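Local coordinates for protein metal-dependent hydrolase (Lactobacillus plantarum, PDB 2F6K) that probably decarboxylates aminocarboxymuconate semialdehyde as a metal-dependent member of the amidohydrolase superfamily, with a manganese ion bound in its barrel, at residues V16-R21 against I70-A75; T36-L41 against Q85-Q90; R128-Y131 against V136-R139; M182-M187 against I212-I217; D231-V236 against P250-L255. All coordinates share one frame; numbering follows the deposited sequence.

Interaction 1 of 5, residues V16-R21 against I70-A75; sequences VEALKR and IRLVEA
Ala18 and Leu72 make the apolar half of this helix-to-helix contact. The methyl of Ala18 and one branch of Leu72 meet at 3.8 Å, CB to CD1, and Leu72 CG, anti to its own carbonyl carbon (chi1 -71°), carries that branch outward from helix 66-86 to helix 13-22. The short alanine side chain lets the leucine tip come close to helix 13-22, although the CA atoms of the two residues remain 8.4 Å apart. Both residues are buried, and Phe63, in a loop, also packs on Ala18. The two helices follow the first and second strands of the eight-stranded parallel barrel, so the contact joins neighbours in its outer helical layer.

The polar half lies at the exposed margin and belongs to two arginines. Arg21 and Arg71 both turn at chi3, which brings their guanidinium groups together with the planes 36° apart and the NH2 atoms 4.2 Å from each other. One water accepts from both, 2.6 Å from Arg21 NH2 and 3.0 Å from Arg71 NH2, and it lies in the plane of the Arg71 group, at its edge. Arg21 NH2 also forms a salt bridge with Glu68, a turn earlier on helix 66-86.

The closeness of two like charges is probably tolerated because a shared water bridges them and the Glu68 carboxylate offsets part of their repulsion, while a single methyl-to-methyl touch supplies the apolar packing.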
# COMPACT_ATOMS: atom_id res chain seq x y z
N VAL A 16 -1.95 -15.22 23.24
CA VAL A 16 -0.63 -15.71 22.86
C VAL A 16 -0.75 -16.77 21.77
O VAL A 16 0.02 -16.77 20.80
CB VAL A 16 0.11 -16.32 24.08
CG1 VAL A 16 1.38 -17.03 23.64
CG2 VAL A 16 0.46 -15.23 25.08
N GLU A 17 -1.71 -17.68 21.92
CA GLU A 17 -1.90 -18.73 20.92
C GLU A 17 -2.38 -18.12 19.61
O GLU A 17 -2.05 -18.63 18.53
CB GLU A 17 -2.91 -19.77 21.41
CG GLU A 17 -2.61 -20.26 22.82
CD GLU A 17 -3.36 -21.53 23.19
OE1 GLU A 17 -4.53 -21.69 22.78
OE2 GLU A 17 -2.77 -22.37 23.90
N ALA A 18 -3.15 -17.05 19.69
CA ALA A 18 -3.64 -16.39 18.49
C ALA A 18 -2.48 -15.72 17.76
O ALA A 18 -2.45 -15.68 16.52
CB ALA A 18 -4.71 -15.35 18.86
N LEU A 19 -1.52 -15.20 18.51
CA LEU A 19 -0.37 -14.55 17.89
C LEU A 19 0.47 -15.57 17.14
O LEU A 19 0.88 -15.32 16.00
CB LEU A 19 0.48 -13.81 18.93
CG LEU A 19 -0.09 -12.53 19.54
CD1 LEU A 19 0.86 -11.98 20.59
CD2 LEU A 19 -0.34 -11.50 18.45
N LYS A 20 0.74 -16.71 17.76
CA LYS A 20 1.54 -17.73 17.09
C LYS A 20 0.83 -18.26 15.84
O LYS A 20 1.45 -18.48 14.80
CB LYS A 20 1.83 -18.91 18.03
CG LYS A 20 2.72 -18.56 19.21
CD LYS A 20 3.01 -19.78 20.07
CE LYS A 20 3.78 -19.40 21.35
NZ LYS A 20 5.04 -18.64 21.06
N ARG A 21 -0.47 -18.44 15.96
CA ARG A 21 -1.27 -18.96 14.86
C ARG A 21 -1.45 -18.02 13.67
O ARG A 21 -1.45 -18.47 12.53
CB ARG A 21 -2.63 -19.40 15.41
CG ARG A 21 -3.58 -20.02 14.39
CD ARG A 21 -4.75 -20.77 15.05
NE ARG A 21 -5.81 -19.91 15.56
CZ ARG A 21 -5.86 -19.38 16.78
NH1 ARG A 21 -4.89 -19.63 17.66
NH2 ARG A 21 -6.88 -18.61 17.15
N ILE A 70 -14.29 -11.55 18.74
CA ILE A 70 -15.20 -11.38 19.86
C ILE A 70 -14.86 -12.31 21.01
O ILE A 70 -15.05 -11.98 22.19
CB ILE A 70 -16.65 -11.62 19.40
CG1 ILE A 70 -17.10 -10.45 18.54
CG2 ILE A 70 -17.57 -11.78 20.61
CD1 ILE A 70 -18.53 -10.53 18.06
N ARG A 71 -14.36 -13.49 20.67
CA ARG A 71 -14.00 -14.49 21.65
C ARG A 71 -12.71 -14.07 22.36
O ARG A 71 -12.59 -14.18 23.58
CB ARG A 71 -13.83 -15.84 20.93
CG ARG A 71 -13.71 -17.06 21.81
CD ARG A 71 -13.67 -18.32 20.96
NE ARG A 71 -12.52 -18.35 20.06
CZ ARG A 71 -11.24 -18.27 20.44
NH1 ARG A 71 -10.93 -18.15 21.73
NH2 ARG A 71 -10.27 -18.32 19.54
N LEU A 72 -11.75 -13.57 21.59
CA LEU A 72 -10.47 -13.15 22.16
C LEU A 72 -10.64 -11.95 23.08
O LEU A 72 -10.04 -11.89 24.15
CB LEU A 72 -9.48 -12.83 21.04
CG LEU A 72 -8.97 -14.07 20.29
CD1 LEU A 72 -8.06 -13.65 19.15
CD2 LEU A 72 -8.23 -14.98 21.27
N VAL A 73 -11.47 -11.00 22.66
CA VAL A 73 -11.75 -9.82 23.46
C VAL A 73 -12.40 -10.23 24.78
O VAL A 73 -12.01 -9.75 25.84
CB VAL A 73 -12.68 -8.83 22.72
CG1 VAL A 73 -13.18 -7.77 23.68
CG2 VAL A 73 -11.94 -8.19 21.57
N GLU A 74 -13.38 -11.13 24.71
CA GLU A 74 -14.07 -11.59 25.92
C GLU A 74 -13.11 -12.33 26.86
O GLU A 74 -13.21 -12.19 28.08
CB GLU A 74 -15.25 -12.49 25.55
CG GLU A 74 -16.32 -11.77 24.73
CD GLU A 74 -17.57 -12.62 24.47
OE1 GLU A 74 -17.44 -13.84 24.21
OE2 GLU A 74 -18.69 -12.05 24.51
N ALA A 75 -12.19 -13.10 26.29
CA ALA A 75 -11.24 -13.84 27.12
C ALA A 75 -10.26 -12.87 27.79
O ALA A 75 -9.82 -13.10 28.92
CB ALA A 75 -10.47 -14.85 26.27
O HOH W 1 -7.26 -18.22 19.70

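Interaction 2 of 5, residues T36-L41 against Q85-Q90; sequences TPQLTL and QQYPDQ
The ring of Tyr87 receives Leu41 on one face and has the side-chain oxygen of Gln90, OE1, at its edge and in its plane. Leu41 CD1 stands 3.5 Å above the ring plane, displaced from the middle toward the rim, and its nearest ring atom is CE2 at 3.5 Å. Measured to the ring centroid the methyl is 3.8 Å away and 21° off the normal, a CH-pi contact. The amide of Gln38, tilted 64° against the ring, approaches obliquely at the phenol end, its NE2 3.4 Å from Tyr87 OH.

Leu41 CG lies anti to the carbonyl carbon (chi1 -71°), which sends both methyls toward the 85-90 turn; the second, CD2, rests against Gln90 CB at 3.6 Å. Leu41 is thus forked over two side chains. In the TIM-barrel fold this joins the first turns of helix 37-46, which leads into strand 49-55, to the turn that ends helix 66-86 and enters strand 91-95. A backbone bond joins Gln90, just ahead of strand 91-95, to Ser52 of the adjacent strand. An alanine in place of Tyr87 would probably leave Leu41 CD1 facing a gap and the Gln38 amide without its neighbour. Tyr87 is the first residue to leave helical geometry, and its carbonyl O receives Gln90 N at 2.9 Å, closing the turn. At the start of the other helix Thr36 is the N-cap, its OG1 accepting a weak bond from Leu39 N.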
# COMPACT_ATOMS: atom_id res chain seq x y z
N THR A 36 3.11 -13.48 33.27
CA THR A 36 2.21 -14.12 34.23
C THR A 36 1.87 -12.97 35.16
O THR A 36 2.55 -11.95 35.15
CB THR A 36 2.88 -15.24 35.08
OG1 THR A 36 3.85 -14.66 35.97
CG2 THR A 36 3.55 -16.28 34.19
N PRO A 37 0.81 -13.10 35.96
CA PRO A 37 0.47 -11.99 36.87
C PRO A 37 1.59 -11.70 37.88
O PRO A 37 1.80 -10.55 38.30
CB PRO A 37 -0.79 -12.49 37.55
CG PRO A 37 -1.44 -13.34 36.47
CD PRO A 37 -0.28 -14.10 35.88
N GLN A 38 2.31 -12.75 38.28
CA GLN A 38 3.41 -12.57 39.23
C GLN A 38 4.57 -11.69 38.74
O GLN A 38 5.26 -11.04 39.55
CB GLN A 38 3.98 -13.92 39.64
CG GLN A 38 3.04 -14.76 40.45
CD GLN A 38 2.45 -14.04 41.67
OE1 GLN A 38 3.14 -13.34 42.41
NE2 GLN A 38 1.16 -14.25 41.88
N LEU A 39 4.83 -11.69 37.44
CA LEU A 39 5.91 -10.88 36.90
C LEU A 39 5.55 -9.41 37.10
O LEU A 39 6.38 -8.63 37.57
CB LEU A 39 6.12 -11.14 35.41
CG LEU A 39 7.35 -10.47 34.81
CD1 LEU A 39 8.62 -11.10 35.38
CD2 LEU A 39 7.28 -10.63 33.30
N THR A 40 4.33 -9.03 36.76
CA THR A 40 3.91 -7.64 36.94
C THR A 40 3.94 -7.25 38.43
O THR A 40 4.48 -6.21 38.82
CB THR A 40 2.46 -7.44 36.43
OG1 THR A 40 2.42 -7.64 35.01
CG2 THR A 40 1.96 -6.03 36.77
N LEU A 41 3.35 -8.11 39.25
CA LEU A 41 3.31 -7.86 40.68
C LEU A 41 4.70 -7.72 41.32
O LEU A 41 4.93 -6.83 42.14
CB LEU A 41 2.51 -8.97 41.37
CG LEU A 41 1.00 -8.96 41.10
CD1 LEU A 41 0.37 -10.28 41.55
CD2 LEU A 41 0.36 -7.77 41.83
N GLN A 85 -10.27 -8.74 40.64
CA GLN A 85 -10.94 -9.36 41.78
C GLN A 85 -9.95 -10.11 42.67
O GLN A 85 -10.16 -10.22 43.86
CB GLN A 85 -12.03 -10.33 41.31
CG GLN A 85 -13.22 -9.66 40.65
CD GLN A 85 -14.18 -10.65 40.02
OE1 GLN A 85 -15.19 -10.26 39.43
NE2 GLN A 85 -13.87 -11.94 40.14
N GLN A 86 -8.88 -10.62 42.08
CA GLN A 86 -7.89 -11.35 42.85
C GLN A 86 -6.90 -10.40 43.55
O GLN A 86 -6.42 -10.70 44.64
CB GLN A 86 -7.15 -12.31 41.93
CG GLN A 86 -6.33 -13.35 42.68
CD GLN A 86 -5.70 -14.40 41.77
OE1 GLN A 86 -5.98 -14.45 40.56
NE2 GLN A 86 -4.86 -15.26 42.34
N TYR A 87 -6.61 -9.26 42.93
CA TYR A 87 -5.70 -8.29 43.52
C TYR A 87 -6.31 -6.89 43.46
O TYR A 87 -5.76 -5.98 42.82
CB TYR A 87 -4.36 -8.29 42.79
CG TYR A 87 -3.72 -9.66 42.72
CD1 TYR A 87 -4.07 -10.55 41.72
CD2 TYR A 87 -2.80 -10.07 43.68
CE1 TYR A 87 -3.52 -11.83 41.67
CE2 TYR A 87 -2.24 -11.35 43.65
CZ TYR A 87 -2.61 -12.22 42.64
OH TYR A 87 -2.10 -13.50 42.59
N PRO A 88 -7.45 -6.69 44.13
CA PRO A 88 -8.17 -5.41 44.17
C PRO A 88 -7.28 -4.20 44.45
O PRO A 88 -7.50 -3.12 43.91
CB PRO A 88 -9.20 -5.62 45.28
CG PRO A 88 -9.41 -7.11 45.29
CD PRO A 88 -8.01 -7.63 45.12
N ASP A 89 -6.27 -4.38 45.28
CA ASP A 89 -5.39 -3.28 45.63
C ASP A 89 -4.17 -3.08 44.75
O ASP A 89 -3.54 -2.02 44.82
CB ASP A 89 -4.97 -3.40 47.09
CG ASP A 89 -6.16 -3.37 48.04
OD1 ASP A 89 -6.95 -2.39 47.98
OD2 ASP A 89 -6.31 -4.32 48.84
N GLN A 90 -3.82 -4.06 43.92
CA GLN A 90 -2.65 -3.93 43.04
C GLN A 90 -3.01 -3.81 41.57
O GLN A 90 -2.36 -3.07 40.84
CB GLN A 90 -1.71 -5.13 43.18
CG GLN A 90 -0.86 -5.15 44.42
CD GLN A 90 -1.64 -5.57 45.64
OE1 GLN A 90 -2.20 -6.66 45.68
NE2 GLN A 90 -1.68 -4.70 46.63

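Interaction 3 of 5, residues R128-Y131 against V136-R139; sequences RGLY and VLER
Beside Leu130, whose methyls meet Val136 and Leu137, Tyr131 OH is gripped by two partners, the carboxylate of Asp179 on helix 171-189 and the backbone N of Ala159. These bonds tie down the far side of a short antiparallel hairpin, 126-127 with 130-131, that follows the fourth strand of the TIM barrel. The contact joins the hairpin to the start of the next outer helix, 138-145, only a few residues on. Tyr131 points away from that helix and Leu130 toward it, as successive residues of a strand do.

The meeting itself is apolar. Leu130 CG lies opposite the backbone N (chi1 -167°), and the chain stays extended through chi2, which carries CD1 out to the helix start. There it completes a compact triangle of methyls, 3.7 Å from Val136 CG1 and 3.8 Å from Leu137 CD1, while Val136 CG1 and Leu137 CD1 are themselves 3.6 Å apart.

Ahead of the strand, Gly129 turns the chain at phi 112°, where a beta carbon would press on the carbonyl O of Arg128; its N is bonded to Asn126 OD1. The surroundings are shared with other subunits: Tyr101 of the second subunit packs on Val136, and Asn164 of the fourth subunit bonds to Arg128 O.

Leucine meets leucine through both branches, for beside the CD1 pair Leu130 CD2 lies 3.9 Å from Leu137 CD2.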
# COMPACT_ATOMS: atom_id res chain seq x y z
N ARG A 128 -6.33 -3.19 11.74
CA ARG A 128 -6.26 -3.61 10.35
C ARG A 128 -6.77 -2.55 9.37
O ARG A 128 -7.41 -2.89 8.37
CB ARG A 128 -7.05 -4.92 10.11
CG ARG A 128 -6.41 -6.17 10.70
CD ARG A 128 -7.11 -7.44 10.20
NE ARG A 128 -6.79 -7.76 8.81
CZ ARG A 128 -5.69 -8.40 8.42
NH1 ARG A 128 -4.81 -8.80 9.32
NH2 ARG A 128 -5.48 -8.65 7.14
N GLY A 129 -6.50 -1.28 9.66
CA GLY A 129 -6.93 -0.25 8.73
C GLY A 129 -8.04 0.68 9.19
O GLY A 129 -8.23 1.75 8.60
N LEU A 130 -8.79 0.29 10.21
CA LEU A 130 -9.83 1.16 10.73
C LEU A 130 -9.20 1.97 11.86
O LEU A 130 -8.95 1.46 12.95
CB LEU A 130 -11.01 0.34 11.27
CG LEU A 130 -12.29 1.16 11.56
CD1 LEU A 130 -13.44 0.23 11.87
CD2 LEU A 130 -12.05 2.11 12.72
N TYR A 131 -8.91 3.24 11.58
CA TYR A 131 -8.29 4.11 12.57
C TYR A 131 -9.30 4.68 13.55
O TYR A 131 -10.42 5.03 13.18
CB TYR A 131 -7.52 5.25 11.88
CG TYR A 131 -6.18 4.82 11.34
CD1 TYR A 131 -6.08 4.05 10.18
CD2 TYR A 131 -5.00 5.08 12.05
CE1 TYR A 131 -4.86 3.53 9.75
CE2 TYR A 131 -3.78 4.56 11.64
CZ TYR A 131 -3.71 3.78 10.49
OH TYR A 131 -2.52 3.19 10.13
N VAL A 136 -17.17 5.06 11.63
CA VAL A 136 -17.65 3.68 11.58
C VAL A 136 -17.96 3.23 13.00
O VAL A 136 -18.71 2.28 13.22
CB VAL A 136 -16.59 2.74 10.95
CG1 VAL A 136 -16.91 1.29 11.23
CG2 VAL A 136 -16.54 2.96 9.44
N LEU A 137 -17.38 3.93 13.97
CA LEU A 137 -17.55 3.60 15.38
C LEU A 137 -18.30 4.65 16.20
O LEU A 137 -18.16 4.68 17.42
CB LEU A 137 -16.17 3.35 16.01
CG LEU A 137 -15.51 1.96 15.98
CD1 LEU A 137 -15.83 1.23 14.71
CD2 LEU A 137 -14.01 2.11 16.13
N GLU A 138 -19.08 5.50 15.55
CA GLU A 138 -19.80 6.53 16.29
C GLU A 138 -20.59 5.99 17.48
O GLU A 138 -20.47 6.51 18.59
CB GLU A 138 -20.77 7.29 15.38
CG GLU A 138 -20.09 8.17 14.35
CD GLU A 138 -21.05 9.17 13.73
OE1 GLU A 138 -22.24 8.80 13.51
OE2 GLU A 138 -20.62 10.31 13.45
N ARG A 139 -21.39 4.96 17.26
CA ARG A 139 -22.18 4.41 18.35
C ARG A 139 -21.31 3.99 19.53
O ARG A 139 -21.75 4.03 20.68
CB ARG A 139 -23.03 3.24 17.85
CG ARG A 139 -24.05 3.67 16.80
CD ARG A 139 -24.95 2.54 16.36
NE ARG A 139 -25.89 2.97 15.32
CZ ARG A 139 -25.58 3.14 14.04
NH1 ARG A 139 -24.35 2.91 13.61
NH2 ARG A 139 -26.51 3.54 13.18

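Interaction 4 of 5, residues M182-M187 against I212-I217; sequences MTFINM and IVDDRI
Two consecutive long helices of the outer layer of the TIM barrel pack against each other here, helix 171-189 after the fifth strand and helix 210-225 after the sixth, through Ile185 with Ile217 and Phe184 with Asp214. All four residues are buried. The isoleucines reach toward each other tip to tip, their CD1 atoms 4.0 Å apart, and Ile217 CD1 also lies 4.1 Å from Ile185 CG1. They bridge backbones whose CA atoms are 9.0 Å apart at these residues. Ile217 gets there by an unusual route: its CG1 sits between the backbone N and the carbonyl carbon (chi1 68°), the crowded position. Ile185 takes the commoner arrangement, CG1 anti to the carbonyl carbon.

One turn earlier on helix 210-225, the carboxylate of Asp214 crosses the Phe184 side chain at about a right angle, OD1 standing 4.1 Å from CE2 with the two planes 34° apart. The approach is oblique, and it brings a probably charged group into a largely apolar setting. Helix 229-235 closes over the same two side chains, with Val232 against Phe184 and Val229 against Asp214.

The third subunit adjoins both helices: its Arg247 forms a salt bridge with Asp215, its Asp166 packs on Ile185, and Pro172 O of the same subunit accepts from Arg216 NE. Helix 210-225 is kinked at 215-216. Just there Val213 O takes two donors, Arg216 N at 2.7 Å and Ile217 N at 2.9 Å.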
# COMPACT_ATOMS: atom_id res chain seq x y z
N MSE A 182 -0.93 9.97 13.45
CA MSE A 182 -1.94 10.02 12.40
C MSE A 182 -3.33 9.90 13.03
O MSE A 182 -4.26 10.60 12.62
CB MSE A 182 -1.72 8.90 11.38
CG MSE A 182 -0.41 9.01 10.61
SE MSE A 182 -0.31 7.78 9.08
CE MSE A 182 0.18 6.16 10.00
N THR A 183 -3.46 9.05 14.04
CA THR A 183 -4.74 8.85 14.70
C THR A 183 -5.24 10.09 15.43
O THR A 183 -6.43 10.40 15.36
CB THR A 183 -4.67 7.67 15.69
OG1 THR A 183 -4.31 6.48 14.99
CG2 THR A 183 -6.04 7.46 16.36
N PHE A 184 -4.36 10.80 16.13
CA PHE A 184 -4.75 12.01 16.84
C PHE A 184 -5.33 13.04 15.87
O PHE A 184 -6.36 13.66 16.14
CB PHE A 184 -3.54 12.64 17.54
CG PHE A 184 -3.85 13.93 18.24
CD1 PHE A 184 -4.56 13.94 19.44
CD2 PHE A 184 -3.40 15.14 17.73
CE1 PHE A 184 -4.81 15.13 20.11
CE2 PHE A 184 -3.65 16.34 18.40
CZ PHE A 184 -4.36 16.33 19.59
N ILE A 185 -4.66 13.24 14.75
CA ILE A 185 -5.11 14.19 13.77
C ILE A 185 -6.43 13.73 13.17
O ILE A 185 -7.32 14.54 12.88
CB ILE A 185 -4.04 14.38 12.68
CG1 ILE A 185 -2.73 14.84 13.34
CG2 ILE A 185 -4.51 15.37 11.63
CD1 ILE A 185 -1.58 15.11 12.39
N ASN A 186 -6.58 12.42 13.00
CA ASN A 186 -7.80 11.87 12.43
C ASN A 186 -8.94 12.27 13.35
O ASN A 186 -10.03 12.64 12.91
CB ASN A 186 -7.69 10.35 12.35
CG ASN A 186 -8.77 9.73 11.48
OD1 ASN A 186 -9.58 8.94 11.96
ND2 ASN A 186 -8.79 10.10 10.21
N MSE A 187 -8.67 12.20 14.65
CA MSE A 187 -9.66 12.55 15.65
C MSE A 187 -9.98 14.05 15.59
O MSE A 187 -11.09 14.47 15.88
CB MSE A 187 -9.14 12.13 17.02
CG MSE A 187 -8.99 10.62 17.14
SE MSE A 187 -8.15 10.04 18.77
CE MSE A 187 -9.68 10.00 19.97
N ILE A 212 5.81 18.08 18.04
CA ILE A 212 6.36 18.80 16.90
C ILE A 212 5.37 19.17 15.78
O ILE A 212 5.49 20.24 15.18
CB ILE A 212 7.53 18.02 16.28
CG1 ILE A 212 8.71 18.01 17.26
CG2 ILE A 212 7.93 18.63 14.93
CD1 ILE A 212 9.95 17.28 16.73
N VAL A 213 4.41 18.31 15.48
CA VAL A 213 3.47 18.62 14.40
C VAL A 213 2.39 19.64 14.73
O VAL A 213 1.93 20.37 13.85
CB VAL A 213 2.76 17.36 13.85
CG1 VAL A 213 3.70 16.58 13.00
CG2 VAL A 213 2.24 16.50 15.00
N ASP A 214 1.98 19.69 15.99
CA ASP A 214 0.93 20.63 16.40
C ASP A 214 1.12 22.02 15.81
O ASP A 214 0.21 22.56 15.18
CB ASP A 214 0.84 20.71 17.93
CG ASP A 214 0.14 19.50 18.54
OD1 ASP A 214 -0.28 18.61 17.77
OD2 ASP A 214 0.02 19.43 19.79
N ASP A 215 2.31 22.59 15.97
CA ASP A 215 2.58 23.93 15.47
C ASP A 215 2.51 24.02 13.97
O ASP A 215 2.26 25.09 13.42
CB ASP A 215 3.94 24.38 15.96
CG ASP A 215 3.99 24.51 17.47
OD1 ASP A 215 5.02 24.14 18.06
OD2 ASP A 215 2.99 24.97 18.06
N ARG A 216 2.71 22.89 13.31
CA ARG A 216 2.70 22.86 11.85
C ARG A 216 1.28 22.78 11.29
O ARG A 216 0.98 23.37 10.26
CB ARG A 216 3.52 21.66 11.37
CG ARG A 216 3.88 21.68 9.89
CD ARG A 216 4.64 20.40 9.54
NE ARG A 216 4.99 20.32 8.13
CZ ARG A 216 5.90 21.10 7.54
NH1 ARG A 216 6.54 22.02 8.24
NH2 ARG A 216 6.14 20.97 6.24
N ILE A 217 0.41 22.05 11.98
CA ILE A 217 -0.96 21.88 11.52
C ILE A 217 -1.95 22.83 12.19
O ILE A 217 -3.11 22.94 11.76
CB ILE A 217 -1.44 20.44 11.78
CG1 ILE A 217 -1.57 20.20 13.29
CG2 ILE A 217 -0.45 19.46 11.18
CD1 ILE A 217 -2.10 18.83 13.66

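Interaction 5 of 5, residues D231-V236 against P250-L255; sequences DVMHHV and PTLMSL
Met233, a selenomethionine in the crystal, sets its terminal methyl against two leucines. CE is 3.8 Å from Leu252 CD1 and 4.1 Å from Leu255 CD1, a reach made possible by bends at chi2 and chi3 that fold the chain round. Nearer its root, CB touches the carbonyl O of Leu255 at 3.6 Å, so the backbone of one segment lies close to the helix of the other. His234 comes to the same oxygen obliquely, CD2 lying 3.1 Å from Leu255 O, a close carbon-to-oxygen approach.

In the TIM-barrel fold these segments stand before and after the seventh strand, 237-239: helix 229-235 leads into it, with Val236 the first residue off the helix, and helix 248-252 follows it. Leu255 N bonds to Leu252 O, a turn back along the same segment.

The next shell is polar. At the edge of the His234 ring, and in its plane, a water 3.0 Å from NE2 links the imidazole to Ser254 O, where its bond is weak. Ser254 is itself fixed by its own turn, since Thr251 O takes both Ser254 OG at 2.8 Å and Ser254 N at 3.1 Å, the hydroxyl arriving in the carbonyl plane with a C=O...donor angle of 157°. Farther out, Arg247 of the third subunit bonds to Ser254 OG and packs against Leu255, and Leu210 of helix 210-225 adjoins Met233.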
# COMPACT_ATOMS: atom_id res chain seq x y z
N ASP A 231 -6.02 23.85 22.42
CA ASP A 231 -7.03 23.62 23.45
C ASP A 231 -7.18 22.12 23.65
O ASP A 231 -7.32 21.64 24.78
CB ASP A 231 -8.39 24.21 23.05
CG ASP A 231 -8.41 25.71 23.11
OD1 ASP A 231 -7.77 26.28 24.04
OD2 ASP A 231 -9.07 26.33 22.25
N VAL A 232 -7.13 21.37 22.55
CA VAL A 232 -7.26 19.92 22.62
C VAL A 232 -6.10 19.31 23.42
O VAL A 232 -6.29 18.36 24.19
CB VAL A 232 -7.30 19.30 21.20
CG1 VAL A 232 -7.48 17.79 21.30
CG2 VAL A 232 -8.44 19.91 20.40
N MSE A 233 -4.90 19.85 23.24
CA MSE A 233 -3.74 19.35 23.96
C MSE A 233 -3.90 19.55 25.47
O MSE A 233 -3.28 18.85 26.27
CB MSE A 233 -2.46 20.03 23.45
CG MSE A 233 -2.06 19.61 22.02
SE MSE A 233 -1.65 17.69 21.85
CE MSE A 233 0.09 17.71 22.68
N HIS A 234 -4.73 20.51 25.85
CA HIS A 234 -4.98 20.77 27.27
C HIS A 234 -6.06 19.83 27.77
O HIS A 234 -6.09 19.47 28.95
CB HIS A 234 -5.45 22.21 27.47
CG HIS A 234 -4.34 23.22 27.44
ND1 HIS A 234 -4.52 24.50 26.97
CD2 HIS A 234 -3.05 23.14 27.83
CE1 HIS A 234 -3.38 25.17 27.07
NE2 HIS A 234 -2.48 24.37 27.60
N HIS A 235 -6.93 19.43 26.86
CA HIS A 235 -8.07 18.57 27.18
C HIS A 235 -7.79 17.09 27.35
O HIS A 235 -8.41 16.44 28.20
CB HIS A 235 -9.14 18.77 26.10
CG HIS A 235 -10.40 17.99 26.35
ND1 HIS A 235 -10.82 16.99 25.50
CD2 HIS A 235 -11.35 18.11 27.30
CE1 HIS A 235 -11.99 16.53 25.93
NE2 HIS A 235 -12.33 17.19 27.02
N VAL A 236 -6.88 16.53 26.57
CA VAL A 236 -6.58 15.11 26.68
C VAL A 236 -5.51 14.81 27.73
O VAL A 236 -5.01 15.70 28.40
CB VAL A 236 -6.10 14.53 25.34
CG1 VAL A 236 -7.08 14.93 24.23
CG2 VAL A 236 -4.70 15.01 25.03
N PRO A 250 9.72 17.21 28.00
CA PRO A 250 9.83 18.66 28.19
C PRO A 250 9.06 19.46 27.12
O PRO A 250 8.44 20.48 27.43
CB PRO A 250 11.34 18.90 28.11
CG PRO A 250 11.88 17.66 28.77
CD PRO A 250 11.04 16.57 28.10
N THR A 251 9.09 19.00 25.87
CA THR A 251 8.37 19.70 24.82
C THR A 251 6.86 19.60 25.08
O THR A 251 6.14 20.60 25.02
CB THR A 251 8.69 19.10 23.42
OG1 THR A 251 10.08 19.32 23.12
CG2 THR A 251 7.85 19.78 22.35
N LEU A 252 6.41 18.39 25.40
CA LEU A 252 5.00 18.13 25.67
C LEU A 252 4.42 18.97 26.80
O LEU A 252 3.24 19.31 26.78
CB LEU A 252 4.81 16.65 26.01
CG LEU A 252 3.41 16.25 26.49
CD1 LEU A 252 2.43 16.33 25.33
CD2 LEU A 252 3.43 14.84 27.06
N MSE A 253 5.25 19.31 27.78
CA MSE A 253 4.78 20.09 28.92
C MSE A 253 4.46 21.55 28.60
O MSE A 253 3.85 22.24 29.41
CB MSE A 253 5.78 19.99 30.07
CG MSE A 253 5.92 18.55 30.58
SE MSE A 253 7.11 18.29 32.07
CE MSE A 253 8.70 19.00 31.27
N SER A 254 4.87 22.01 27.42
CA SER A 254 4.56 23.37 27.03
C SER A 254 3.19 23.37 26.33
O SER A 254 2.67 24.43 25.96
CB SER A 254 5.62 23.92 26.08
OG SER A 254 5.52 23.31 24.81
N LEU A 255 2.62 22.17 26.15
CA LEU A 255 1.33 22.02 25.48
C LEU A 255 0.29 21.30 26.34
O LEU A 255 -0.89 21.62 26.28
CB LEU A 255 1.50 21.22 24.18
CG LEU A 255 2.29 21.83 23.03
CD1 LEU A 255 2.75 20.72 22.09
CD2 LEU A 255 1.44 22.84 22.29
O HOH W 2 0.52 24.38 28.08

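How the interactions relate
From the N terminus, interaction 1 closes a loop from helix 13-22 to helix 66-86, and interaction 2 opens inside it and closes beyond it, so the two cross and share helix 66-86. Their centres are 21 Å apart, with no mutual touch. Interactions 3, 4 and 5 follow in series. Interaction 3 closes a short local loop, yet Tyr131 packs on Met182 and Thr183 of interaction 4. Interaction 4 closes a loop across the sixth strand, joining helices 171-189 and 210-225, and interaction 5 one across the seventh, 237-239; they meet where Phe184 and Asp214 touch Met233. These three also face the third subunit. Interactions 4 and 5 lie on the opposite side of the chain's centre from interactions 1 and 2.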